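Local coordinates for protein Kinase A (Toxoplasma gondii, PDB 5J3U) that binds cyclic AMP in two cyclic nucleotide-binding domains and, as a regulatory chain, probably inhibits the kinase's catalytic subunit, at residues 47-52 with 97-102; 59-64 with 86-91; 129-134 with 155-160. All coordinates share one frame; numbering follows the deposited sequence. Where two conformers were deposited one is given.

How the interactions relate
From the N terminus, strand 47-49 opens the loop that interaction 1 closes when 97-102 returns beside 47-52. Interaction 2 is nested inside it: 59-64 pairs with 86-91 before the chain reaches 97-102. Interaction 1 lies at the edge of one sheet, next to strand 102-105, and interaction 2 pairs strands 57-61 and 87-88 of the other; yet they touch, Leu48 and Ile49 packing on Tyr59 and Phe88, and both reach the same cyclic AMP. Interaction 3 follows in series. It ties the long helix 116-138 to helix 149-157 and to strand 159-165, an edge strand of a sheet in the second domain; its centre lies about 25 Å from that of interaction 1.

Interaction 1 of 3, residues 47-52 with 97-102. With CMP (adenosine-3',5'-cyclic-monophosphate), chain C.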
loop_
_atom_site.group_PDB
_atom_site.type_symbol
_atom_site.label_atom_id
_atom_site.label_comp_id
_atom_site.label_asym_id
_atom_site.label_seq_id
_atom_site.Cartn_x
_atom_site.Cartn_y
_atom_site.Cartn_z
ATOM N N CYS A 47 19.922 -16.561 8.300
ATOM C CA CYS A 47 19.239 -16.000 9.411
ATOM C C CYS A 47 19.614 -14.534 9.578
ATOM O O CYS A 47 20.479 -14.185 10.375
ATOM C CB CYS A 47 19.568 -16.811 10.679
ATOM S SG CYS A 47 18.621 -16.217 12.091
ATOM N N LEU A 48 18.886 -13.661 8.868
ATOM C CA LEU A 48 19.212 -12.225 8.770
ATOM C C LEU A 48 18.917 -11.392 9.972
ATOM O O LEU A 48 19.731 -10.567 10.331
ATOM C CB LEU A 48 18.497 -11.590 7.551
ATOM C CG LEU A 48 18.710 -10.113 7.181
ATOM C CD1 LEU A 48 20.151 -9.858 6.828
ATOM C CD2 LEU A 48 17.863 -9.819 5.957
ATOM N N ILE A 49 17.716 -11.525 10.555
ATOM C CA ILE A 49 17.347 -10.764 11.726
ATOM C C ILE A 49 16.966 -11.752 12.827
ATOM O O ILE A 49 16.293 -12.723 12.543
ATOM C CB ILE A 49 16.090 -9.884 11.448
ATOM C CG1 ILE A 49 16.423 -8.816 10.395
ATOM C CG2 ILE A 49 15.536 -9.279 12.736
ATOM C CD1 ILE A 49 15.246 -7.894 10.099
ATOM N N ARG A 50 17.355 -11.461 14.055
ATOM C CA ARG A 50 17.102 -12.362 15.143
ATOM C C ARG A 50 16.270 -11.668 16.195
ATOM O O ARG A 50 16.615 -10.590 16.639
ATOM C CB ARG A 50 18.410 -12.850 15.743
ATOM C CG ARG A 50 19.342 -13.454 14.703
ATOM C CD ARG A 50 20.391 -14.362 15.346
ATOM N NE ARG A 50 21.763 -13.932 15.072
ATOM C CZ ARG A 50 22.367 -13.990 13.883
ATOM N NH1 ARG A 50 21.725 -14.427 12.800
ATOM N NH2 ARG A 50 23.633 -13.607 13.780
ATOM N N GLU A 51 15.161 -12.322 16.582
ATOM C CA GLU A 51 14.245 -11.784 17.567
ATOM C C GLU A 51 15.000 -11.396 18.810
ATOM O O GLU A 51 15.856 -12.138 19.239
ATOM C CB GLU A 51 13.177 -12.837 17.929
ATOM C CG GLU A 51 12.072 -12.376 18.824
ATOM C CD GLU A 51 11.039 -13.457 19.121
ATOM O OE1 GLU A 51 11.101 -14.589 18.565
ATOM O OE2 GLU A 51 10.166 -13.129 19.947
ATOM N N GLY A 52 14.669 -10.252 19.375
ATOM C CA GLY A 52 15.296 -9.776 20.615
ATOM C C GLY A 52 16.535 -8.879 20.432
ATOM O O GLY A 52 16.866 -8.091 21.338
ATOM N N ALA A 97 12.197 -0.461 19.443
ATOM C CA ALA A 97 12.026 -1.677 20.204
ATOM C C ALA A 97 12.940 -2.766 19.661
ATOM O O ALA A 97 13.398 -2.684 18.520
ATOM C CB ALA A 97 10.593 -2.116 20.097
ATOM N N PRO A 98 13.180 -3.826 20.464
ATOM C CA PRO A 98 13.993 -4.891 19.938
ATOM C C PRO A 98 13.272 -5.564 18.778
ATOM O O PRO A 98 12.037 -5.473 18.644
ATOM C CB PRO A 98 14.156 -5.845 21.150
ATOM C CG PRO A 98 13.817 -5.019 22.348
ATOM C CD PRO A 98 12.727 -4.125 21.841
ATOM N N ARG A 99 14.025 -6.253 17.949
ATOM C CA ARG A 99 13.394 -7.067 16.871
ATOM C C ARG A 99 12.232 -7.958 17.418
ATOM O O ARG A 99 12.414 -8.703 18.363
ATOM C CB ARG A 99 14.448 -7.976 16.223
ATOM C CG ARG A 99 15.628 -7.249 15.546
ATOM C CD ARG A 99 15.122 -6.329 14.419
ATOM N NE ARG A 99 16.224 -5.899 13.576
ATOM C CZ ARG A 99 16.120 -4.974 12.627
ATOM N NH1 ARG A 99 14.967 -4.385 12.383
ATOM N NH2 ARG A 99 17.200 -4.618 11.945
ATOM N N ALA A 100 11.071 -7.900 16.792
ATOM C CA ALA A 100 9.874 -8.612 17.233
ATOM C C ALA A 100 9.728 -10.024 16.654
ATOM O O ALA A 100 8.785 -10.747 17.003
ATOM C CB ALA A 100 8.661 -7.804 16.850
ATOM N N ALA A 101 10.620 -10.408 15.753
ATOM C CA ALA A 101 10.606 -11.687 15.091
ATOM C C ALA A 101 12.015 -11.922 14.485
ATOM O O ALA A 101 12.823 -10.995 14.381
ATOM C CB ALA A 101 9.542 -11.719 13.976
ATOM N N THR A 102 12.269 -13.162 14.112
ATOM C CA THR A 102 13.451 -13.597 13.422
ATOM C C THR A 102 13.081 -13.696 11.937
ATOM O O THR A 102 11.994 -14.147 11.586
ATOM C CB THR A 102 13.879 -14.977 14.009
ATOM O OG1 THR A 102 14.421 -14.783 15.316
ATOM C CG2 THR A 102 14.837 -15.716 13.125
HETATM P P CMP C . 11.304 -5.916 13.312
HETATM O O1P CMP C . 10.651 -6.242 14.687
HETATM O O2P CMP C . 12.241 -4.739 13.306
HETATM O "O5'" CMP C . 12.116 -7.266 12.988
HETATM C "C5'" CMP C . 11.341 -8.448 12.780
HETATM C "C4'" CMP C . 10.375 -8.189 11.646
HETATM O "O4'" CMP C . 9.575 -9.259 11.241
HETATM C "C3'" CMP C . 9.433 -7.061 11.964
HETATM O "O3'" CMP C . 10.201 -5.868 12.129
HETATM C "C2'" CMP C . 8.540 -7.184 10.766
HETATM O "O2'" CMP C . 9.064 -6.486 9.653
HETATM C "C1'" CMP C . 8.512 -8.685 10.488
HETATM N N9 CMP C . 7.233 -9.319 10.887
HETATM C C8 CMP C . 6.364 -9.914 10.007
HETATM N N7 CMP C . 5.262 -10.365 10.681
HETATM C C5 CMP C . 5.399 -10.031 11.942
HETATM C C6 CMP C . 4.564 -10.214 13.153
HETATM N N6 CMP C . 3.369 -10.850 13.089
HETATM N N1 CMP C . 5.056 -9.728 14.291
HETATM C C2 CMP C . 6.239 -9.056 14.404
HETATM N N3 CMP C . 7.065 -8.868 13.344
HETATM C C4 CMP C . 6.699 -9.336 12.111
HETATM O O HOH W 1 12.776 -16.137 16.784
#
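Ile49 lies across the side chain of Arg99 at roughly a right angle, in the phosphate-binding part of a cyclic nucleotide-binding beta-barrel domain. CG2 of Ile49 rests 3.4 Å from Arg99 CD, while its CD1 sits 4.0 Å above the guanidinium plane, over the centre of the group. Cyclic AMP takes an edge instead: Arg99 NH1 donates in plane to O2P at 2.9 Å. A bend at chi2 (-60°) turns the arginine chain past Ile49 to the phosphate. Its NH2 is held by the carbonyl of Cys57, so a second-shell bond helps to fix the rotation of the guanidinium. The next residue supplies a backbone grip, Ala100 N to O1P at 2.7 Å; the guanidinium would be expected to offset the phosphate charge in part, while the amide contributes a hydrogen bond.

Farther along, Thr102 meets Glu51. With OG1 anti to its carbonyl carbon, Thr102 accepts a nearly straight bond from Glu51 N, 173° at the hydrogen, and its CA makes a CA-H...O contact with Ile49 O at 3.1 Å. One water links that hydroxyl to Glu51 OE1, which also takes a bond from Leu71 N. The backbones run roughly antiparallel, their end-to-end directions 149° apart, and a separate backbone bond follows in the loop, Gly52 N to Arg99 O at 2.9 Å.

Interaction 2 of 3, residues 59-64 with 86-91; sequences YIVQSG and DAFGEL. With CMP (adenosine-3',5'-cyclic-monophosphate), chain C.
Tyr59 and Phe88 face each other as a hydrogen-bonded pair of antiparallel strands, and two backbone bonds grip them: Tyr59 N to Phe88 O and Phe88 N to Tyr59 O, both 2.8 Å. Their side chains leave on the same face of the sheet. The ring planes differ by only 23°, but a lateral offset, with centroids 5.2 Å from one another, leaves little ring-on-ring stacking. What does cover the Phe88 ring is the Tyr59 methylene: CB stands 3.8 Å from the ring centroid, a CH-pi contact over one face. Val61 arrives at the edge of the same ring, its CG2 in plane and 3.6 Å from Phe88 CE1. Phe88 is placed there by a chi1 of 68°, which sets CG between its backbone N and carbonyl carbon and swings the ring across toward the neighbouring strand.

A further backbone bond, Val61 N to Asp86 O, extends the ladder at 2.9 Å. Between these bonded positions Ile60 and Ala87 form the non-hydrogen-bonded pair, their side chains on the face remote from the two rings. Asp86 OD2 itself turns to Gly83 N.

Phe88 already borders the ligand, and the next two residues bind its ribose. The O2' of cyclic AMP is gripped both as acceptor, from Gly89 N at 2.9 Å, and as donor, to Glu90 OE1 at 2.6 Å. Gly89 and Glu90 follow strand 87-88 directly, before helix 91-95.

Strand 109-115 flanks 57-61 on its other side, placing the pair at one end of a four-stranded antiparallel sheet, while strands 47-49 and 66-72 pack against the aromatic face.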
loop_
_atom_site.group_PDB
_atom_site.type_symbol
_atom_site.label_atom_id
_atom_site.label_comp_id
_atom_site.label_asym_id
_atom_site.label_seq_id
_atom_site.Cartn_x
_atom_site.Cartn_y
_atom_site.Cartn_z
ATOM N N TYR A 59 14.899 -3.443 5.757
ATOM C CA TYR A 59 15.117 -3.956 4.420
ATOM C C TYR A 59 13.877 -3.894 3.568
ATOM O O TYR A 59 12.759 -4.019 4.062
ATOM C CB TYR A 59 15.503 -5.441 4.516
ATOM C CG TYR A 59 16.728 -5.676 5.349
ATOM C CD1 TYR A 59 18.011 -5.603 4.778
ATOM C CD2 TYR A 59 16.623 -5.935 6.698
ATOM C CE1 TYR A 59 19.132 -5.806 5.528
ATOM C CE2 TYR A 59 17.752 -6.159 7.454
ATOM C CZ TYR A 59 18.995 -6.082 6.863
ATOM O OH TYR A 59 20.095 -6.281 7.633
ATOM N N ILE A 60 14.086 -3.803 2.251
ATOM C CA ILE A 60 13.031 -4.064 1.309
ATOM C C ILE A 60 13.485 -5.111 0.295
ATOM O O ILE A 60 14.653 -5.168 -0.095
ATOM C CB ILE A 60 12.518 -2.746 0.685
ATOM C CG1 ILE A 60 11.271 -3.024 -0.159
ATOM C CG2 ILE A 60 13.591 -2.097 -0.164
ATOM C CD1 ILE A 60 10.391 -1.810 -0.438
ATOM N N VAL A 61 12.574 -5.966 -0.124
ATOM C CA VAL A 61 12.927 -7.093 -0.940
ATOM C C VAL A 61 12.795 -6.729 -2.403
ATOM O O VAL A 61 11.735 -6.397 -2.829
ATOM C CB VAL A 61 12.007 -8.308 -0.651
ATOM C CG1 VAL A 61 12.362 -9.504 -1.518
ATOM C CG2 VAL A 61 12.092 -8.701 0.802
ATOM N N GLN A 62 13.881 -6.816 -3.153
ATOM C CA GLN A 62 13.766 -6.750 -4.622
ATOM C C GLN A 62 13.359 -8.141 -5.180
ATOM O O GLN A 62 12.431 -8.276 -5.999
ATOM C CB GLN A 62 15.038 -6.193 -5.249
ATOM C CG GLN A 62 14.924 -6.128 -6.768
ATOM C CD GLN A 62 16.110 -5.507 -7.419
ATOM O OE1 GLN A 62 16.859 -4.759 -6.799
ATOM N NE2 GLN A 62 16.306 -5.829 -8.690
ATOM N N SER A 63 14.044 -9.183 -4.740
ATOM C CA SER A 63 13.633 -10.537 -5.128
ATOM C C SER A 63 13.982 -11.518 -4.027
ATOM O O SER A 63 14.870 -11.257 -3.227
ATOM C CB SER A 63 14.312 -10.950 -6.429
ATOM O OG SER A 63 15.722 -10.995 -6.238
ATOM N N GLY A 64 13.265 -12.630 -4.030
ATOM C CA GLY A 64 13.421 -13.686 -3.035
ATOM C C GLY A 64 12.276 -13.706 -2.052
ATOM O O GLY A 64 11.401 -12.824 -2.075
ATOM N N ASP A 86 8.170 -6.256 -0.509
ATOM C CA ASP A 86 7.773 -6.117 0.905
ATOM C C ASP A 86 8.930 -5.535 1.688
ATOM O O ASP A 86 10.097 -5.919 1.466
ATOM C CB ASP A 86 7.415 -7.467 1.544
ATOM C CG ASP A 86 6.152 -8.074 1.015
ATOM O OD1 ASP A 86 5.263 -7.341 0.527
ATOM O OD2 ASP A 86 6.063 -9.321 1.087
ATOM N N ALA A 87 8.606 -4.674 2.646
ATOM C CA ALA A 87 9.561 -4.128 3.592
ATOM C C ALA A 87 9.503 -4.967 4.869
ATOM O O ALA A 87 8.441 -5.482 5.249
ATOM C CB ALA A 87 9.247 -2.680 3.909
ATOM N N PHE A 88 10.640 -5.137 5.528
ATOM C CA PHE A 88 10.668 -5.816 6.807
ATOM C C PHE A 88 11.798 -5.259 7.647
ATOM O O PHE A 88 12.739 -4.616 7.162
ATOM C CB PHE A 88 10.768 -7.354 6.655
ATOM C CG PHE A 88 12.062 -7.842 6.098
ATOM C CD1 PHE A 88 12.198 -8.048 4.726
ATOM C CD2 PHE A 88 13.134 -8.149 6.905
ATOM C CE1 PHE A 88 13.412 -8.461 4.196
ATOM C CE2 PHE A 88 14.327 -8.594 6.361
ATOM C CZ PHE A 88 14.460 -8.756 4.999
ATOM N N GLY A 89 11.717 -5.524 8.927
ATOM C CA GLY A 89 12.616 -4.921 9.899
ATOM C C GLY A 89 12.330 -3.495 10.211
ATOM O O GLY A 89 13.177 -2.831 10.779
ATOM N N GLU A 90 11.128 -3.017 9.883
ATOM C CA GLU A 90 10.732 -1.605 10.118
ATOM C C GLU A 90 10.203 -1.341 11.539
ATOM O O GLU A 90 10.263 -0.205 12.048
ATOM C CB GLU A 90 9.682 -1.162 9.061
ATOM C CG GLU A 90 8.220 -1.518 9.344
ATOM C CD GLU A 90 7.847 -2.994 9.246
ATOM O OE1 GLU A 90 8.722 -3.927 9.138
ATOM O OE2 GLU A 90 6.623 -3.233 9.263
ATOM N N LEU A 91 9.681 -2.383 12.188
ATOM C CA LEU A 91 9.066 -2.183 13.500
ATOM C C LEU A 91 10.052 -1.691 14.526
ATOM O O LEU A 91 9.749 -0.782 15.267
ATOM C CB LEU A 91 8.328 -3.448 14.005
ATOM C CG LEU A 91 7.256 -4.009 13.104
ATOM C CD1 LEU A 91 6.649 -5.281 13.695
ATOM C CD2 LEU A 91 6.183 -2.926 12.909
HETATM P P CMP C . 11.304 -5.916 13.312
HETATM O O1P CMP C . 10.651 -6.242 14.687
HETATM O O2P CMP C . 12.241 -4.739 13.306
HETATM O "O5'" CMP C . 12.116 -7.266 12.988
HETATM C "C5'" CMP C . 11.341 -8.448 12.780
HETATM C "C4'" CMP C . 10.375 -8.189 11.646
HETATM O "O4'" CMP C . 9.575 -9.259 11.241
HETATM C "C3'" CMP C . 9.433 -7.061 11.964
HETATM O "O3'" CMP C . 10.201 -5.868 12.129
HETATM C "C2'" CMP C . 8.540 -7.184 10.766
HETATM O "O2'" CMP C . 9.064 -6.486 9.653
HETATM C "C1'" CMP C . 8.512 -8.685 10.488
HETATM N N9 CMP C . 7.233 -9.319 10.887
HETATM C C8 CMP C . 6.364 -9.914 10.007
HETATM N N7 CMP C . 5.262 -10.365 10.681
HETATM C C5 CMP C . 5.399 -10.031 11.942
HETATM C C6 CMP C . 4.564 -10.214 13.153
HETATM N N6 CMP C . 3.369 -10.850 13.089
HETATM N N1 CMP C . 5.056 -9.728 14.291
HETATM C C2 CMP C . 6.239 -9.056 14.404
HETATM N N3 CMP C . 7.065 -8.868 13.344
HETATM C C4 CMP C . 6.699 -9.336 12.111
#

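Interaction 3 of 3, residues 129-134 with 155-160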
loop_
_atom_site.group_PDB
_atom_site.type_symbol
_atom_site.label_atom_id
_atom_site.label_comp_id
_atom_site.label_asym_id
_atom_site.label_seq_id
_atom_site.Cartn_x
_atom_site.Cartn_y
_atom_site.Cartn_z
ATOM N N LYS A 129 2.864 10.459 10.423
ATOM C CA LYS A 129 1.862 11.461 10.139
ATOM C C LYS A 129 0.848 11.025 9.079
ATOM O O LYS A 129 -0.373 11.280 9.228
ATOM C CB LYS A 129 2.519 12.748 9.697
ATOM C CG LYS A 129 1.517 13.866 9.619
ATOM C CD LYS A 129 2.149 15.245 9.441
ATOM C CE LYS A 129 1.054 16.230 9.026
ATOM N NZ LYS A 129 1.650 17.571 8.813
ATOM N N ARG A 130 1.348 10.411 8.013
ATOM C CA ARG A 130 0.460 9.948 6.966
ATOM C C ARG A 130 -0.578 8.965 7.516
ATOM O O ARG A 130 -1.753 9.047 7.188
ATOM C CB ARG A 130 1.233 9.330 5.805
ATOM C CG ARG A 130 0.367 9.124 4.573
ATOM C CD ARG A 130 -0.005 10.533 4.117
ATOM N NE ARG A 130 -0.922 10.688 3.013
ATOM C CZ ARG A 130 -2.255 10.810 3.097
ATOM N NH1 ARG A 130 -2.911 10.656 4.248
ATOM N NH2 ARG A 130 -2.930 11.038 1.988
ATOM N N ARG A 131 -0.115 8.028 8.335
ATOM C CA ARG A 131 -0.986 6.998 8.941
ATOM C C ARG A 131 -2.075 7.650 9.779
ATOM O O ARG A 131 -3.261 7.295 9.665
ATOM C CB ARG A 131 -0.153 5.951 9.737
ATOM C CG ARG A 131 -0.897 5.026 10.699
ATOM C CD ARG A 131 -2.143 4.352 10.120
ATOM N NE ARG A 131 -2.742 3.386 11.053
ATOM C CZ ARG A 131 -3.544 3.688 12.069
ATOM N NH1 ARG A 131 -4.031 2.693 12.811
ATOM N NH2 ARG A 131 -3.845 4.958 12.372
ATOM N N SER A 132 -1.666 8.637 10.600
ATOM C CA SER A 132 -2.604 9.347 11.436
ATOM C C SER A 132 -3.634 10.115 10.587
ATOM O O SER A 132 -4.825 10.103 10.871
ATOM C CB SER A 132 -1.851 10.262 12.402
ATOM O OG SER A 132 -2.790 10.888 13.234
ATOM N N MET A 133 -3.170 10.725 9.506
ATOM C CA MET A 133 -4.052 11.471 8.607
ATOM C C MET A 133 -5.020 10.510 7.907
ATOM O O MET A 133 -6.202 10.856 7.757
ATOM C CB MET A 133 -3.247 12.282 7.595
ATOM C CG MET A 133 -2.447 13.397 8.255
ATOM S SD MET A 133 -3.472 14.750 8.882
ATOM C CE MET A 133 -3.906 15.585 7.364
ATOM N N TYR A 134 -4.543 9.307 7.562
ATOM C CA TYR A 134 -5.462 8.290 6.981
ATOM C C TYR A 134 -6.512 7.891 8.017
ATOM O O TYR A 134 -7.707 7.813 7.702
ATOM C CB TYR A 134 -4.760 7.033 6.506
ATOM C CG TYR A 134 -4.059 7.113 5.176
ATOM C CD1 TYR A 134 -4.669 7.677 4.050
ATOM C CD2 TYR A 134 -2.783 6.516 5.032
ATOM C CE1 TYR A 134 -4.016 7.696 2.814
ATOM C CE2 TYR A 134 -2.124 6.500 3.804
ATOM C CZ TYR A 134 -2.732 7.081 2.706
ATOM O OH TYR A 134 -2.046 7.052 1.518
ATOM N N VAL A 155 -7.328 -0.772 7.970
ATOM C CA VAL A 155 -7.574 -0.286 6.599
ATOM C C VAL A 155 -6.611 0.876 6.331
ATOM O O VAL A 155 -5.905 0.889 5.318
ATOM C CB VAL A 155 -9.069 0.165 6.423
ATOM C CG1 VAL A 155 -9.297 0.768 5.060
ATOM C CG2 VAL A 155 -10.056 -0.972 6.627
ATOM N N ALA A 156 -6.531 1.828 7.269
ATOM C CA ALA A 156 -5.638 2.994 7.147
ATOM C C ALA A 156 -4.177 2.574 6.880
ATOM O O ALA A 156 -3.492 3.192 6.047
ATOM C CB ALA A 156 -5.739 3.912 8.396
ATOM N N ASP A 157 -3.738 1.524 7.563
ATOM C CA ASP A 157 -2.402 0.928 7.410
ATOM C C ASP A 157 -2.146 0.284 6.051
ATOM O O ASP A 157 -1.016 0.091 5.689
ATOM C CB ASP A 157 -2.185 -0.169 8.457
ATOM C CG ASP A 157 -1.942 0.381 9.868
ATOM O OD1 ASP A 157 -1.701 1.594 10.018
ATOM O OD2 ASP A 157 -2.059 -0.405 10.842
ATOM N N ALA A 158 -3.191 -0.038 5.292
ATOM C CA ALA A 158 -3.095 -0.620 3.938
ATOM C C ALA A 158 -3.396 0.365 2.761
ATOM O O ALA A 158 -3.559 -0.073 1.577
ATOM C CB ALA A 158 -4.056 -1.778 3.861
ATOM N N LEU A 159 -3.535 1.646 3.052
ATOM C CA LEU A 159 -3.805 2.656 2.013
ATOM C C LEU A 159 -2.553 3.244 1.381
ATOM O O LEU A 159 -1.535 3.419 2.069
ATOM C CB LEU A 159 -4.615 3.801 2.596
ATOM C CG LEU A 159 -6.019 3.458 3.046
ATOM C CD1 LEU A 159 -6.747 4.650 3.579
ATOM C CD2 LEU A 159 -6.853 2.847 1.922
ATOM N N ARG A 160 -2.638 3.518 0.079
ATOM C CA ARG A 160 -1.667 4.330 -0.668
ATOM C C ARG A 160 -2.388 5.512 -1.264
ATOM O O ARG A 160 -3.617 5.523 -1.236
ATOM C CB ARG A 160 -0.987 3.520 -1.759
ATOM C CG ARG A 160 -0.220 2.332 -1.230
ATOM C CD ARG A 160 0.218 1.474 -2.403
ATOM N NE ARG A 160 0.999 0.318 -2.038
ATOM C CZ ARG A 160 0.523 -0.871 -1.663
ATOM N NH1 ARG A 160 -0.790 -1.110 -1.520
ATOM N NH2 ARG A 160 1.400 -1.836 -1.368
#
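The Tyr134 ring presents one face to Leu159, at the junction where the long helix 116-138 meets helix 149-157 and strand 159-165, the latter an edge strand of a sheet in the second cyclic nucleotide-binding domain. Leu159 CB lies over the centre of that face, 3.8 Å from the ring centroid and only 10° off its normal, a clear CH-pi contact. On the opposite face, toward the rim, lies the guanidinium of Arg130 in one of its two deposited conformers, so this half of the packing is less certain. Leu159 CD1 adds an apolar contact at 3.7 Å from Tyr134 CD1.

A second flat group, the Arg131 guanidinium, has Ala156 CB 4.0 Å above one face, toward its rim, and the carboxylate of Asp157 at its edge. Arg131 NE and Asp157 OD1 are modelled as a salt bridge, but the position of OD1 is doubtful and the exact geometry carries little weight. The arginine chain is bent at chi2 (48°), which brings its end round toward helix 149-157.

Ala156 touches both Arg131 and Tyr134: besides lying over the guanidinium, its CB packs 3.8 Å from Tyr134 CB. At the far tip of the tyrosine, OH hydrogen-bonds to Thr161 OG1 and passes 3.2 Å from Arg160 C.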